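Side-chain contacts in 3-phytase (Klebsiella pneumoniae, PDB 2WNH), which probably hydrolyses phytate (inositol hexakisphosphate), releasing phosphate first from the 3-position: residues B[37-40]-B[45-48]; B[152-155]-B[159-162]; B[296-299]-B[304-307]; B[363-368]-B[386-391]. The protein carries 3 engineered substitutions. All blocks are in the same frame, centred on the assembly; numbering follows the deposited sequence.

Interaction 1: B[37-40]-B[45-48]; sequences AIEA and PWTE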
loop_
_atom_site.group_PDB
_atom_site.type_symbol
_atom_site.label_atom_id
_atom_site.label_comp_id
_atom_site.label_asym_id
_atom_site.label_seq_id
_atom_site.Cartn_x
_atom_site.Cartn_y
_atom_site.Cartn_z
ATOM N N ALA B 37 -36.792 30.843 -1.634
ATOM C CA ALA B 37 -37.143 31.488 -0.374
ATOM C C ALA B 37 -36.099 32.489 0.097
ATOM O O ALA B 37 -36.446 33.601 0.492
ATOM C CB ALA B 37 -37.399 30.446 0.714
ATOM N N ILE B 38 -34.826 32.089 0.085
ATOM C CA ILE B 38 -33.781 32.931 0.638
ATOM C C ILE B 38 -33.482 34.113 -0.282
ATOM O O ILE B 38 -33.163 35.189 0.192
ATOM C CB ILE B 38 -32.491 32.127 1.030
ATOM C CG1 ILE B 38 -31.766 31.552 -0.203
ATOM C CG2 ILE B 38 -32.845 31.041 2.077
ATOM C CD1 ILE B 38 -30.476 30.769 0.149
ATOM N N GLU B 39 -33.598 33.901 -1.588
ATOM C CA GLU B 39 -33.377 34.989 -2.536
ATOM C C GLU B 39 -34.515 36.002 -2.455
ATOM O O GLU B 39 -34.268 37.207 -2.542
ATOM C CB GLU B 39 -33.175 34.453 -3.950
ATOM C CG GLU B 39 -31.801 33.805 -4.099
ATOM C CD GLU B 39 -31.488 33.318 -5.501
ATOM O OE1 GLU B 39 -32.399 33.230 -6.367
ATOM O OE2 GLU B 39 -30.311 32.982 -5.728
ATOM N N ALA B 40 -35.739 35.521 -2.241
ATOM C CA ALA B 40 -36.887 36.420 -2.028
ATOM C C ALA B 40 -36.752 37.171 -0.713
ATOM O O ALA B 40 -36.962 38.389 -0.666
ATOM C CB ALA B 40 -38.218 35.644 -2.078
ATOM N N PRO B 45 -29.744 37.697 -5.425
ATOM C CA PRO B 45 -29.302 36.336 -5.722
ATOM C C PRO B 45 -28.205 35.884 -4.769
ATOM O O PRO B 45 -27.382 36.699 -4.320
ATOM C CB PRO B 45 -28.740 36.453 -7.139
ATOM C CG PRO B 45 -28.233 37.878 -7.202
ATOM C CD PRO B 45 -29.242 38.669 -6.422
ATOM N N TRP B 46 -28.216 34.586 -4.460
ATOM C CA TRP B 46 -27.187 33.963 -3.652
ATOM C C TRP B 46 -26.305 33.135 -4.583
ATOM O O TRP B 46 -26.708 32.793 -5.705
ATOM C CB TRP B 46 -27.815 33.054 -2.601
ATOM C CG TRP B 46 -28.396 33.772 -1.440
ATOM C CD1 TRP B 46 -29.284 34.825 -1.476
ATOM C CD2 TRP B 46 -28.191 33.471 -0.055
ATOM N NE1 TRP B 46 -29.609 35.210 -0.195
ATOM C CE2 TRP B 46 -28.958 34.401 0.696
ATOM C CE3 TRP B 46 -27.420 32.523 0.631
ATOM C CZ2 TRP B 46 -28.988 34.394 2.096
ATOM C CZ3 TRP B 46 -27.445 32.520 2.034
ATOM C CH2 TRP B 46 -28.226 33.445 2.750
ATOM N N THR B 47 -25.108 32.819 -4.104
ATOM C CA THR B 47 -24.134 32.065 -4.883
ATOM C C THR B 47 -24.737 30.807 -5.498
ATOM O O THR B 47 -25.486 30.074 -4.847
ATOM C CB THR B 47 -22.934 31.687 -4.010
ATOM O OG1 THR B 47 -22.342 32.885 -3.493
ATOM C CG2 THR B 47 -21.879 30.870 -4.792
ATOM N N GLU B 48 -24.420 30.602 -6.771
ATOM C CA GLU B 48 -24.718 29.386 -7.505
ATOM C C GLU B 48 -23.498 28.493 -7.355
ATOM O O GLU B 48 -22.394 28.897 -7.718
ATOM C CB GLU B 48 -24.953 29.711 -8.980
ATOM C CG GLU B 48 -26.207 30.543 -9.228
ATOM C CD GLU B 48 -27.483 29.734 -9.107
ATOM O OE1 GLU B 48 -27.407 28.479 -9.097
ATOM O OE2 GLU B 48 -28.574 30.350 -9.019
HETATM O O HOH W 1 -29.129 32.863 -8.207
#

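Interaction 2: B[152-155]-B[159-162]; sequences EKAG and QRRQ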
loop_
_atom_site.group_PDB
_atom_site.type_symbol
_atom_site.label_atom_id
_atom_site.label_comp_id
_atom_site.label_asym_id
_atom_site.label_seq_id
_atom_site.Cartn_x
_atom_site.Cartn_y
_atom_site.Cartn_z
ATOM N N GLU B 152 -49.122 25.171 20.376
ATOM C CA GLU B 152 -48.948 24.862 21.796
ATOM C C GLU B 152 -47.513 25.028 22.244
ATOM O O GLU B 152 -47.225 25.692 23.247
ATOM C CB GLU B 152 -49.429 23.445 22.113
ATOM C CG GLU B 152 -49.435 23.123 23.606
ATOM C CD GLU B 152 -50.342 24.064 24.408
ATOM O OE1 GLU B 152 -51.536 24.211 24.047
ATOM O OE2 GLU B 152 -49.858 24.661 25.400
ATOM N N LYS B 153 -46.600 24.443 21.476
ATOM C CA LYS B 153 -45.194 24.538 21.785
ATOM C C LYS B 153 -44.641 25.939 21.555
ATOM O O LYS B 153 -43.852 26.405 22.366
ATOM C CB LYS B 153 -44.402 23.517 20.979
ATOM C CG LYS B 153 -43.016 23.312 21.530
ATOM C CD LYS B 153 -42.309 22.160 20.837
ATOM C CE LYS B 153 -40.965 21.942 21.490
ATOM N NZ LYS B 153 -40.195 20.871 20.796
ATOM N N ALA B 154 -45.055 26.590 20.466
ATOM C CA ALA B 154 -44.552 27.933 20.122
ATOM C C ALA B 154 -44.922 28.986 21.177
ATOM O O ALA B 154 -44.104 29.815 21.535
ATOM C CB ALA B 154 -45.032 28.358 18.739
ATOM N N GLY B 155 -46.150 28.935 21.685
ATOM C CA GLY B 155 -46.595 29.912 22.689
ATOM C C GLY B 155 -46.559 31.318 22.118
ATOM O O GLY B 155 -47.012 31.547 20.997
ATOM N N GLN B 159 -42.612 37.090 21.688
ATOM C CA GLN B 159 -41.633 36.971 22.758
ATOM C C GLN B 159 -40.408 36.143 22.318
ATOM O O GLN B 159 -39.270 36.476 22.665
ATOM C CB GLN B 159 -42.284 36.356 23.993
ATOM C CG GLN B 159 -41.462 36.436 25.263
ATOM C CD GLN B 159 -42.279 36.102 26.513
ATOM O OE1 GLN B 159 -41.750 35.548 27.482
ATOM N NE2 GLN B 159 -43.571 36.435 26.493
ATOM N N ARG B 160 -40.649 35.066 21.565
ATOM C CA ARG B 160 -39.548 34.261 21.011
ATOM C C ARG B 160 -38.684 35.102 20.051
ATOM O O ARG B 160 -37.449 35.034 20.096
ATOM C CB ARG B 160 -40.080 33.011 20.294
ATOM C CG ARG B 160 -40.572 31.875 21.197
ATOM C CD ARG B 160 -40.930 30.646 20.342
ATOM N NE ARG B 160 -41.398 29.496 21.122
ATOM C CZ ARG B 160 -40.612 28.536 21.622
ATOM N NH1 ARG B 160 -39.287 28.573 21.457
ATOM N NH2 ARG B 160 -41.151 27.531 22.305
ATOM N N ARG B 161 -39.343 35.889 19.194
ATOM C CA ARG B 161 -38.667 36.750 18.216
ATOM C C ARG B 161 -37.814 37.807 18.898
ATOM O O ARG B 161 -36.678 38.077 18.471
ATOM C CB ARG B 161 -39.685 37.416 17.292
ATOM C CG ARG B 161 -39.090 38.161 16.101
ATOM C CD ARG B 161 -40.183 38.914 15.381
ATOM N NE ARG B 161 -39.714 39.636 14.202
ATOM C CZ ARG B 161 -40.318 40.717 13.699
ATOM N NH1 ARG B 161 -41.402 41.214 14.290
ATOM N NH2 ARG B 161 -39.833 41.317 12.614
ATOM N N GLN B 162 -38.358 38.401 19.962
ATOM C CA GLN B 162 -37.625 39.394 20.743
ATOM C C GLN B 162 -36.416 38.777 21.440
ATOM O O GLN B 162 -35.344 39.387 21.475
ATOM C CB GLN B 162 -38.549 40.102 21.757
ATOM C CG GLN B 162 -37.860 41.218 22.583
ATOM C CD GLN B 162 -37.231 42.328 21.714
ATOM O OE1 GLN B 162 -36.083 42.735 21.935
ATOM N NE2 GLN B 162 -37.981 42.809 20.720
#

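Interaction 3: B[296-299]-B[304-307]; sequences MVRT and SWQL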
loop_
_atom_site.group_PDB
_atom_site.type_symbol
_atom_site.label_atom_id
_atom_site.label_comp_id
_atom_site.label_asym_id
_atom_site.label_seq_id
_atom_site.Cartn_x
_atom_site.Cartn_y
_atom_site.Cartn_z
ATOM N N MET B 296 -36.566 13.818 14.135
ATOM C CA MET B 296 -37.766 13.137 14.645
ATOM C C MET B 296 -37.410 11.939 15.513
ATOM O O MET B 296 -37.966 11.745 16.599
ATOM C CB MET B 296 -38.688 12.766 13.504
ATOM C CG MET B 296 -39.347 13.994 12.895
ATOM S SD MET B 296 -40.427 13.600 11.516
ATOM C CE MET B 296 -39.358 12.750 10.375
ATOM N N VAL B 297 -36.458 11.134 15.040
ATOM C CA VAL B 297 -35.989 9.997 15.821
ATOM C C VAL B 297 -35.427 10.388 17.197
ATOM O O VAL B 297 -35.803 9.782 18.215
ATOM C CB VAL B 297 -34.991 9.148 15.014
ATOM C CG1 VAL B 297 -34.409 8.048 15.905
ATOM C CG2 VAL B 297 -35.707 8.549 13.808
ATOM N N ARG B 298 -34.535 11.380 17.262
ATOM C CA ARG B 298 -33.969 11.772 18.549
ATOM C C ARG B 298 -35.043 12.358 19.461
ATOM O O ARG B 298 -34.973 12.199 20.667
ATOM C CB ARG B 298 -32.750 12.713 18.420
ATOM C CG ARG B 298 -32.994 14.032 17.693
ATOM C CD ARG B 298 -33.315 15.214 18.629
ATOM N NE ARG B 298 -33.591 16.412 17.825
ATOM C CZ ARG B 298 -32.638 17.192 17.308
ATOM N NH1 ARG B 298 -31.364 16.890 17.522
ATOM N NH2 ARG B 298 -32.951 18.267 16.567
ATOM N N THR B 299 -36.029 13.045 18.884
ATOM C CA THR B 299 -37.158 13.517 19.711
ATOM C C THR B 299 -37.910 12.364 20.377
ATOM O O THR B 299 -38.178 12.404 21.586
ATOM C CB THR B 299 -38.068 14.493 18.922
ATOM O OG1 THR B 299 -37.350 15.717 18.773
ATOM C CG2 THR B 299 -39.376 14.775 19.667
ATOM N N SER B 304 -31.184 14.522 23.689
ATOM C CA SER B 304 -30.738 15.859 23.328
ATOM C C SER B 304 -29.220 15.958 23.437
ATOM O O SER B 304 -28.616 15.357 24.326
ATOM C CB SER B 304 -31.399 16.893 24.248
ATOM O OG SER B 304 -31.025 18.217 23.885
ATOM N N TRP B 305 -28.611 16.707 22.530
ATOM C CA TRP B 305 -27.165 16.893 22.543
ATOM C C TRP B 305 -26.763 18.328 22.257
ATOM O O TRP B 305 -27.538 19.103 21.698
ATOM C CB TRP B 305 -26.484 15.958 21.525
ATOM C CG TRP B 305 -26.956 16.128 20.107
ATOM C CD1 TRP B 305 -26.613 17.135 19.239
ATOM C CD2 TRP B 305 -27.823 15.251 19.381
ATOM N NE1 TRP B 305 -27.247 16.947 18.020
ATOM C CE2 TRP B 305 -27.987 15.797 18.084
ATOM C CE3 TRP B 305 -28.483 14.052 19.701
ATOM C CZ2 TRP B 305 -28.765 15.180 17.105
ATOM C CZ3 TRP B 305 -29.246 13.440 18.736
ATOM C CH2 TRP B 305 -29.384 14.001 17.443
ATOM N N GLN B 306 -25.549 18.685 22.668
ATOM C CA GLN B 306 -24.939 19.928 22.207
ATOM C C GLN B 306 -23.445 19.712 22.074
ATOM O O GLN B 306 -22.782 19.492 23.067
ATOM C CB GLN B 306 -25.224 21.104 23.150
ATOM C CG GLN B 306 -24.719 22.396 22.570
ATOM C CD GLN B 306 -25.276 23.620 23.251
ATOM O OE1 GLN B 306 -26.324 23.567 23.917
ATOM N NE2 GLN B 306 -24.583 24.738 23.087
ATOM N N LEU B 307 -22.934 19.773 20.841
ATOM C CA LEU B 307 -21.526 19.490 20.535
ATOM C C LEU B 307 -20.755 20.809 20.405
ATOM O O LEU B 307 -21.330 21.810 19.987
ATOM C CB LEU B 307 -21.412 18.712 19.213
ATOM C CG LEU B 307 -22.139 17.362 19.164
ATOM C CD1 LEU B 307 -21.908 16.638 17.832
ATOM C CD2 LEU B 307 -21.741 16.487 20.322
#

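Interaction 4: B[363-368]-B[386-391]; sequences QEWRQP and TALGQR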
loop_
_atom_site.group_PDB
_atom_site.type_symbol
_atom_site.label_atom_id
_atom_site.label_comp_id
_atom_site.label_asym_id
_atom_site.label_seq_id
_atom_site.Cartn_x
_atom_site.Cartn_y
_atom_site.Cartn_z
ATOM N N GLN B 363 -21.639 12.696 21.469
ATOM C CA GLN B 363 -22.350 12.704 22.742
ATOM C C GLN B 363 -23.157 11.427 22.903
ATOM O O GLN B 363 -23.890 11.008 22.008
ATOM C CB GLN B 363 -23.258 13.933 22.875
ATOM C CG GLN B 363 -23.895 14.014 24.261
ATOM C CD GLN B 363 -24.521 15.373 24.549
ATOM O OE1 GLN B 363 -24.113 16.413 23.988
ATOM N NE2 GLN B 363 -25.509 15.377 25.444
ATOM N N GLU B 364 -22.994 10.789 24.053
ATOM C CA GLU B 364 -23.715 9.553 24.294
ATOM C C GLU B 364 -24.979 9.782 25.113
ATOM O O GLU B 364 -24.992 10.623 26.013
ATOM C CB GLU B 364 -22.799 8.589 25.068
ATOM C CG GLU B 364 -21.489 8.247 24.378
ATOM C CD GLU B 364 -20.653 7.319 25.240
ATOM O OE1 GLU B 364 -20.199 7.766 26.354
ATOM O OE2 GLU B 364 -20.463 6.148 24.820
ATOM N N TRP B 365 -26.029 9.035 24.796
ATOM C CA TRP B 365 -27.247 8.955 25.612
ATOM C C TRP B 365 -26.983 8.079 26.829
ATOM O O TRP B 365 -26.166 7.146 26.773
ATOM C CB TRP B 365 -28.367 8.341 24.761
ATOM C CG TRP B 365 -29.651 8.084 25.470
ATOM C CD1 TRP B 365 -30.697 8.958 25.632
ATOM C CD2 TRP B 365 -30.066 6.848 26.076
ATOM N NE1 TRP B 365 -31.725 8.349 26.331
ATOM C CE2 TRP B 365 -31.364 7.055 26.609
ATOM C CE3 TRP B 365 -29.462 5.589 26.234
ATOM C CZ2 TRP B 365 -32.064 6.054 27.272
ATOM C CZ3 TRP B 365 -30.153 4.611 26.917
ATOM C CH2 TRP B 365 -31.442 4.841 27.422
ATOM N N ARG B 366 -27.682 8.357 27.919
ATOM C CA ARG B 366 -27.592 7.520 29.111
ATOM C C ARG B 366 -28.863 7.627 29.946
ATOM O O ARG B 366 -29.675 8.537 29.762
ATOM C CB ARG B 366 -26.375 7.891 29.960
ATOM C CG ARG B 366 -26.392 9.320 30.496
ATOM C CD ARG B 366 -25.414 9.482 31.671
ATOM N NE ARG B 366 -25.794 8.596 32.775
ATOM C CZ ARG B 366 -25.080 7.559 33.213
ATOM N NH1 ARG B 366 -23.896 7.267 32.680
ATOM N NH2 ARG B 366 -25.552 6.820 34.212
ATOM N N GLN B 367 -29.015 6.676 30.855
ATOM C CA GLN B 367 -30.072 6.698 31.855
ATOM C C GLN B 367 -29.538 5.947 33.057
ATOM O O GLN B 367 -28.508 5.280 32.949
ATOM C CB GLN B 367 -31.337 6.059 31.302
ATOM C CG GLN B 367 -31.266 4.544 31.023
ATOM C CD GLN B 367 -32.644 3.984 30.685
ATOM O OE1 GLN B 367 -33.647 4.698 30.767
ATOM N NE2 GLN B 367 -32.698 2.710 30.307
ATOM N N PRO B 368 -30.188 6.083 34.234
ATOM C CA PRO B 368 -29.707 5.310 35.394
ATOM C C PRO B 368 -29.498 3.831 35.070
ATOM O O PRO B 368 -30.301 3.230 34.334
ATOM C CB PRO B 368 -30.844 5.481 36.412
ATOM C CG PRO B 368 -31.383 6.866 36.097
ATOM C CD PRO B 368 -31.329 6.962 34.586
ATOM N N THR B 386 -36.617 -0.299 25.910
ATOM C CA THR B 386 -37.904 0.133 26.461
ATOM C C THR B 386 -37.961 1.640 26.650
ATOM O O THR B 386 -38.941 2.279 26.265
ATOM C CB THR B 386 -38.195 -0.568 27.794
ATOM O OG1 THR B 386 -38.292 -1.979 27.556
ATOM C CG2 THR B 386 -39.534 -0.072 28.398
ATOM N N ALA B 387 -36.918 2.203 27.248
ATOM C CA ALA B 387 -36.864 3.641 27.467
ATOM C C ALA B 387 -36.851 4.429 26.159
ATOM O O ALA B 387 -37.570 5.429 26.010
ATOM C CB ALA B 387 -35.669 4.020 28.349
ATOM N N LEU B 388 -36.056 3.968 25.195
ATOM C CA LEU B 388 -35.942 4.682 23.920
ATOM C C LEU B 388 -37.218 4.617 23.082
ATOM O O LEU B 388 -37.462 5.499 22.239
ATOM C CB LEU B 388 -34.762 4.138 23.101
ATOM C CG LEU B 388 -33.389 4.491 23.681
ATOM C CD1 LEU B 388 -32.320 3.582 23.034
ATOM C CD2 LEU B 388 -33.007 5.955 23.523
ATOM N N GLY B 389 -38.016 3.577 23.304
ATOM C CA GLY B 389 -39.215 3.343 22.513
ATOM C C GLY B 389 -40.523 3.866 23.101
ATOM O O GLY B 389 -41.566 3.713 22.472
ATOM N N GLN B 390 -40.458 4.502 24.272
ATOM C CA GLN B 390 -41.671 4.915 25.023
ATOM C C GLN B 390 -42.631 5.810 24.252
ATOM O O GLN B 390 -43.834 5.777 24.506
ATOM C CB GLN B 390 -41.292 5.750 26.235
ATOM C CG GLN B 390 -40.595 5.070 27.341
ATOM C CD GLN B 390 -40.153 6.095 28.369
ATOM O OE1 GLN B 390 -40.977 6.598 29.141
ATOM N NE2 GLN B 390 -38.854 6.445 28.362
ATOM N N ARG B 391 -42.085 6.670 23.387
ATOM C CA ARG B 391 -42.863 7.699 22.716
ATOM C C ARG B 391 -43.308 7.256 21.338
ATOM O O ARG B 391 -43.959 8.023 20.645
ATOM C CB ARG B 391 -42.060 9.005 22.584
ATOM C CG ARG B 391 -41.807 9.742 23.890
ATOM C CD ARG B 391 -40.826 10.903 23.699
ATOM N NE ARG B 391 -41.038 11.933 24.710
ATOM C CZ ARG B 391 -40.518 13.163 24.673
ATOM N NH1 ARG B 391 -39.715 13.545 23.681
ATOM N NH2 ARG B 391 -40.796 14.023 25.647
#

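Interaction 1: B[37-40]-B[45-48]
Glu39 and Trp46 make the polar part of this contact, between helix 32-42 and the loop that follows it. The backbone N of Trp46 donates to Glu39 OE2 at 2.9 Å, and the bond is nearly straight (171°). OE2 receives it on its anti side, from a donor tilted 31° out of the carboxylate plane. Beyond CG the Glu39 chain is extended, which carries the carboxylate past Pro45 to this N-H. The same OE2 forms a salt bridge with Arg35.

Water mediates a second link. One water lies 2.7 Å from both Glu39 OE2 and Glu48 OE2 and can donate to either. These two carboxylate oxygens, Glu39 OE2 and Glu48 OE2, lie 4.6 Å apart.

The apolar part is a CH-pi contact. Ile38 CD1 sits over one face of the indole, 3.7 Å from the centroid of the Trp46 six-membered ring. Its closest ring atom is Trp46 CD2, at 3.5 Å from Ile38 CD1. The Ile38 and Trp46 side chains cross at about a right angle. Trp46 NE1 bonds to Thr42 of the same helix, and both Ile38 and Trp46 also touch helix 204-219.

The chemistry implies a loop fastened by one carboxylate oxygen, probably charged, with several partners. Arg35 and the water probably ease the repulsion between the two glutamates, while the buried indole anchors the loop to the helix.

Interaction 2: B[152-155]-B[159-162]
Two consecutive helices, 143-154 and 157-163, meet at a short turn, and Arg160 of the second binds carbonyl groups at the C-terminal end of the first. The first helix ends at Ala154; Gly155, just after it, has left helical geometry with a positive phi. Helix 157-163 starts almost at once, and Asp156 OD1 accepts a bond from Gln159 N near its start.

The contact consists of two hydrogen bonds from one guanidinium group. Arg160 NE donates to Ala154 O at 2.8 Å, with an N-H...O angle of 163°. This oxygen lies in the guanidinium plane. Arg160 NH2 donates to Lys153 O at 2.9 Å and is more bent, at 148°. Here the acceptor is tilted somewhat out of that plane. The two carbonyl oxygens therefore meet the edge of the guanidinium group, not its face. The Arg160 chain is extended from CG to NE, and this lets it span the gap between the two helices.

The third nitrogen, Arg160 NH1, has its own partner: it forms a salt bridge with Glu247. The group is thus held at all three nitrogens, which fixes its rotation. A bound sodium ion lies about 5 Å from the Arg160 side chain. The positive charge probably suits the carbonyl-rich, partly negative end of helix 143-154. Lys153 NZ bonds to Asp250 O. Beside the NE bond, Arg160 CD also packs against Ala154 O at 3.5 Å.

Interaction 3: B[296-299]-B[304-307]
Arg298 lies against one face of the Trp305 indole, and both residues are buried. The closest approach is Arg298 NH1 to Trp305 CZ2, at 3.1 Å. NH1 stands above the ring plane, offset toward the rim of the benzene half. The guanidinium is not stacked flat on the indole, for the two planes are 56° apart and the arginine presents an edge. Nearer the backbone, Arg298 CB meets Trp305 CZ3 at 3.6 Å, and Arg298 CG meets Trp305 CH2 at 3.6 Å. The aliphatic start of the arginine and its far end thus touch the same six-membered ring.

A bent chain makes this possible. The Arg298 CG lies between the backbone N and the carbonyl carbon (chi1 59°). A bend at chi2 (95°, off the usual staggered values) lets CG and NH1 both meet the six-membered ring.

The next shell holds both groups in position. Arg298 NH2 forms a salt bridge with Asp254, whose other oxygen bonds to Thr299 OG1. Arg298 NH1 also bonds to Gly313 O. The charged group is therefore well satisfied although it is buried. Trp305 NE1 bonds to Asn314 O, and the Trp305 backbone pairs with Gly313. Phe340 stacks on the indole, while Phe303 meets it edge-to-face.

The contact joins the C-terminal half of helix 291-301 to the loop leading toward strand 320-328. Helix 256-274 packs against other side chains of that helix, and strands 334-342 and 361-364 lie beside the loop.

Interaction 4: B[363-368]-B[386-391]
Ala387 is the first residue of segment 386-391 to touch the other segment, and it meets two side chains of segment 363-368. Its CB lies 3.2 Å from Gln367 OE1, a close approach of methyl to amide oxygen. It also reaches the edge of the Trp365 ring, with CZ2 at 4.3 Å from Ala387 CB. The Gln367 chain is extended beyond CG, which brings its amide to the helix.

Leu388 follows and places CD2 over one face of the indole. This is a CH-pi contact, 3.9 Å from the Leu388 CD2 to the centroid of the Trp365 five-membered ring and 20° off the normal. Its closest atom pair is Leu388 CD2 to Trp365 CE2, at 3.7 Å. Leu388 also touches Val338 and Leu336 of strand 334-342.

Gln390 folds back on its own segment: its NE2 donates to Ala387 O at 2.9 Å, in the carbonyl plane, on a lone pair.

No hydrogen bond crosses between the two segments. Between them the contact is apolar and methyl-to-amide, and Trp365 receives Leu388 on a face and Ala387 at its edge. The weak Gln367 NE2 bond to Ala383 O adds a polar link to helix 381-388.

Overall arrangement
The four contacts follow one another along the chain. Interaction 1 (helix 32-42 and its loop) and interaction 2 (helices 143-154 and 157-163) lie in the helical part, with centres about 27 Å apart. Interaction 4 is on the opposite side of the chain's centre from interaction 1, their centres about 40 Å apart. Interaction 3 is the innermost, its centre about 9 Å from that of the chain. Interactions 3 and 4 touch: Thr299 O meets Arg391 NH1 and Gln306 N meets Gln363 OE1, both probable hydrogen bonds. They tie helices 291-301 and 381-388 to the mixed sheet. Interactions 1 and 3 each join a helix to the loop after it; interaction 2 joins two successive helices. None lies at an annotated site.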